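Local coordinates for nucleoporin 53 (Pichia guilliermondii, PDB 3P3D), which is a component of the nuclear pore complex, probably with a structural role, and contains the RNA-recognition-motif domain to which this chain corresponds, at residues A[32-37]-A[66-71]. Residues are numbered along the deposited sequence; the frame is centred on the assembly and turned at random.
Sequences TILEDF and KITYDN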
ATOM      1  N   THR A  32       9.382   3.203   6.236  1.00 38.28           N
ATOM      2  CA  THR A  32      10.137   2.921   5.034  1.00 38.88           C
ATOM      3  C   THR A  32       9.482   1.800   4.266  1.00 39.27           C
ATOM      4  O   THR A  32       9.155   0.773   4.838  1.00 39.12           O
ATOM      5  CB  THR A  32      11.564   2.516   5.406  1.00 39.56           C
ATOM      6  OG1 THR A  32      12.221   3.673   5.937  1.00 40.28           O
ATOM      7  CG2 THR A  32      12.357   1.980   4.149  1.00 40.11           C
ATOM      8  N   ILE A  33       9.277   1.999   2.967  1.00 39.74           N
ATOM      9  CA  ILE A  33       8.668   0.970   2.143  1.00 40.51           C
ATOM     10  C   ILE A  33       9.753   0.138   1.420  1.00 41.45           C
ATOM     11  O   ILE A  33      10.736   0.689   0.926  1.00 41.75           O
ATOM     12  CB  ILE A  33       7.641   1.602   1.169  1.00 40.21           C
ATOM     13  CG1 ILE A  33       6.451   2.156   1.984  1.00 39.04           C
ATOM     14  CG2 ILE A  33       7.168   0.567   0.143  1.00 39.04           C
ATOM     15  CD1 ILE A  33       5.444   2.952   1.190  1.00 34.92           C
ATOM     16  N   LEU A  34       9.576  -1.178   1.373  1.00 42.63           N
ATOM     17  CA  LEU A  34      10.624  -2.086   0.830  1.00 44.07           C
ATOM     18  C   LEU A  34      10.539  -2.256  -0.682  1.00 44.65           C
ATOM     19  O   LEU A  34      11.561  -2.317  -1.352  1.00 45.33           O
ATOM     20  CB  LEU A  34      10.578  -3.478   1.467  1.00 43.96           C
ATOM     21  CG  LEU A  34      11.034  -3.634   2.918  1.00 44.36           C
ATOM     22  CD1 LEU A  34      11.226  -5.116   3.168  1.00 45.20           C
ATOM     23  CD2 LEU A  34      12.321  -2.879   3.243  1.00 45.43           C
ATOM     24  N   GLU A  35       9.327  -2.339  -1.216  1.00 45.01           N
ATOM     25  CA  GLU A  35       9.150  -2.313  -2.647  1.00 45.20           C
ATOM     26  C   GLU A  35       9.892  -1.108  -3.223  1.00 45.81           C
ATOM     27  O   GLU A  35       9.980  -0.055  -2.569  1.00 46.05           O
ATOM     28  CB  GLU A  35       7.665  -2.232  -3.010  1.00 45.14           C
ATOM     29  CG  GLU A  35       6.871  -3.508  -2.819  1.00 44.62           C
ATOM     30  CD  GLU A  35       6.398  -3.756  -1.388  1.00 45.58           C
ATOM     31  OE1 GLU A  35       6.619  -2.886  -0.509  1.00 46.74           O
ATOM     32  OE2 GLU A  35       5.821  -4.842  -1.133  1.00 42.73           O
ATOM     33  N   ASP A  36      10.411  -1.273  -4.444  1.00 46.51           N
ATOM     34  CA  ASP A  36      11.087  -0.209  -5.209  1.00 47.11           C
ATOM     35  C   ASP A  36      10.117   0.536  -6.138  1.00 47.01           C
ATOM     36  O   ASP A  36      10.292   0.512  -7.370  1.00 47.66           O
ATOM     37  CB  ASP A  36      12.246  -0.793  -6.046  1.00 47.39           C
ATOM     38  CG  ASP A  36      13.041   0.291  -6.832  1.00 50.90           C
ATOM     39  OD1 ASP A  36      13.081   1.489  -6.411  1.00 54.22           O
ATOM     40  OD2 ASP A  36      13.636  -0.062  -7.885  1.00 53.78           O
ATOM     41  N   PHE A  37       9.106   1.204  -5.568  1.00 46.28           N
ATOM     42  CA  PHE A  37       8.195   2.023  -6.383  1.00 45.52           C
ATOM     43  C   PHE A  37       8.948   3.259  -6.878  1.00 45.86           C
ATOM     44  O   PHE A  37       9.739   3.860  -6.140  1.00 45.77           O
ATOM     45  CB  PHE A  37       6.941   2.454  -5.604  1.00 44.91           C
ATOM     46  CG  PHE A  37       6.076   1.313  -5.168  1.00 43.19           C
ATOM     47  CD1 PHE A  37       5.332   0.603  -6.084  1.00 42.59           C
ATOM     48  CD2 PHE A  37       6.015   0.938  -3.837  1.00 42.02           C
ATOM     49  CE1 PHE A  37       4.543  -0.459  -5.682  1.00 41.98           C
ATOM     50  CE2 PHE A  37       5.228  -0.113  -3.432  1.00 40.67           C
ATOM     51  CZ  PHE A  37       4.490  -0.811  -4.355  1.00 41.20           C
ATOM     52  N   LYS A  66       0.179  -4.061  -2.864  1.00 40.55           N
ATOM     53  CA  LYS A  66       0.773  -4.532  -1.646  1.00 39.87           C
ATOM     54  C   LYS A  66       1.853  -3.547  -1.326  1.00 38.30           C
ATOM     55  O   LYS A  66       2.476  -2.996  -2.237  1.00 37.62           O
ATOM     56  CB  LYS A  66       1.320  -5.928  -1.852  1.00 40.31           C
ATOM     57  CG  LYS A  66       2.051  -6.559  -0.695  1.00 41.80           C
ATOM     58  CD  LYS A  66       2.564  -7.928  -1.189  1.00 45.95           C
ATOM     59  CE  LYS A  66       3.775  -8.422  -0.458  1.00 49.80           C
ATOM     60  NZ  LYS A  66       3.342  -8.869   0.890  1.00 53.29           N
ATOM     61  N   ILE A  67       2.032  -3.285  -0.030  1.00 37.14           N
ATOM     62  CA  ILE A  67       3.106  -2.419   0.467  1.00 35.73           C
ATOM     63  C   ILE A  67       3.736  -3.136   1.645  1.00 35.31           C
ATOM     64  O   ILE A  67       3.035  -3.623   2.497  1.00 34.96           O
ATOM     65  CB  ILE A  67       2.550  -1.070   0.989  1.00 35.82           C
ATOM     66  CG1 ILE A  67       1.796  -0.313  -0.106  1.00 34.57           C
ATOM     67  CG2 ILE A  67       3.646  -0.233   1.591  1.00 33.05           C
ATOM     68  CD1 ILE A  67       1.295   1.053   0.385  1.00 35.30           C
ATOM     69  N   THR A  68       5.053  -3.170   1.710  1.00 35.47           N
ATOM     70  CA  THR A  68       5.731  -3.922   2.732  1.00 35.41           C
ATOM     71  C   THR A  68       6.664  -2.975   3.454  1.00 36.68           C
ATOM     72  O   THR A  68       7.486  -2.307   2.819  1.00 36.95           O
ATOM     73  CB  THR A  68       6.505  -5.112   2.099  1.00 35.44           C
ATOM     74  OG1 THR A  68       5.622  -5.798   1.205  1.00 34.67           O
ATOM     75  CG2 THR A  68       7.019  -6.123   3.171  1.00 33.28           C
ATOM     76  N   TYR A  69       6.525  -2.926   4.782  1.00 37.34           N
ATOM     77  CA  TYR A  69       7.370  -2.128   5.654  1.00 38.22           C
ATOM     78  C   TYR A  69       8.532  -2.953   6.309  1.00 39.66           C
ATOM     79  O   TYR A  69       8.598  -4.147   6.106  1.00 39.80           O
ATOM     80  CB  TYR A  69       6.477  -1.521   6.745  1.00 37.94           C
ATOM     81  CG  TYR A  69       5.435  -0.564   6.219  1.00 37.08           C
ATOM     82  CD1 TYR A  69       5.773   0.746   5.874  1.00 36.13           C
ATOM     83  CD2 TYR A  69       4.102  -0.960   6.068  1.00 35.72           C
ATOM     84  CE1 TYR A  69       4.812   1.634   5.398  1.00 34.80           C
ATOM     85  CE2 TYR A  69       3.142  -0.071   5.612  1.00 35.25           C
ATOM     86  CZ  TYR A  69       3.508   1.220   5.272  1.00 35.02           C
ATOM     87  OH  TYR A  69       2.556   2.077   4.769  1.00 37.52           O
ATOM     88  N   ASP A  70       9.427  -2.292   7.069  1.00 41.64           N
ATOM     89  CA  ASP A  70      10.554  -2.927   7.834  1.00 42.93           C
ATOM     90  C   ASP A  70      10.154  -3.551   9.160  1.00 43.79           C
ATOM     91  O   ASP A  70      10.994  -4.246   9.787  1.00 44.72           O
ATOM     92  CB  ASP A  70      11.570  -1.893   8.348  1.00 43.37           C
ATOM     93  CG  ASP A  70      12.212  -1.109   7.280  1.00 46.50           C
ATOM     94  OD1 ASP A  70      12.931  -0.123   7.629  1.00 48.79           O
ATOM     95  OD2 ASP A  70      12.003  -1.480   6.102  1.00 52.42           O
ATOM     96  N   ASN A  71       8.971  -3.206   9.675  1.00 43.15           N
ATOM     97  CA  ASN A  71       8.682  -3.470  11.087  1.00 42.70           C
ATOM     98  C   ASN A  71       7.200  -3.603  11.363  1.00 42.14           C
ATOM     99  O   ASN A  71       6.401  -3.142  10.576  1.00 42.44           O
ATOM    100  CB  ASN A  71       9.311  -2.379  11.958  1.00 42.72           C
ATOM    101  CG  ASN A  71       8.584  -1.064  11.870  1.00 41.98           C
ATOM    102  OD1 ASN A  71       7.764  -0.738  12.722  1.00 41.98           O
ATOM    103  ND2 ASN A  71       8.876  -0.304  10.847  1.00 41.74           N
TER
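Glu-35 meets Thr-68 through a chain bent at chi2 (82°), its CG anti to its own carbonyl carbon, which brings the carboxylate up to the end of strand 64-68. Thr-68 has OG1 beside its backbone N (chi1 -48°), and the two donors together engage both oxygens of the acid. Thr-68 N gives its hydrogen to Glu-35 OE1 over 2.7 Å, with an N-H...O angle of 142°. Thr-68 OG1 donates to Glu-35 OE2 over a notably short 2.5 Å, an uncertain length. Both approaches are syn and somewhat out of the carboxylate plane, so this two-pronged grip should fix the rotation of the buried acid. Lys-66 NZ, 5.1 Å from Glu-35 OE2, is too far for contact but may help to stabilise the negative charge; Lys-66 also makes a cation-pi interaction with Tyr-96.

Leu-34 N donates a hydrogen bond to Thr-68 O at 2.8 Å. Beside it, Ile-33 CD1 packs on Ile-67 CG2 at 3.7 Å, and Ile-33 CG1 lies 3.8 Å from Tyr-69 CE1; Ile-67 CG2 also sits over one face of the tyrosine ring, near its rim. Lys-66 O approaches the edge of the Phe-37 ring, 3.6 Å from CZ.

One backbone bond and a carboxylate thus tie the irregular loop after helix 20-27 to strand 64-68 of the RRM sheet, antiparallel to strand 9-13. Tyr-69 OH is hydrogen-bonded to Phe-27 O of helix 20-27, while its side chain also touches helix 72-79.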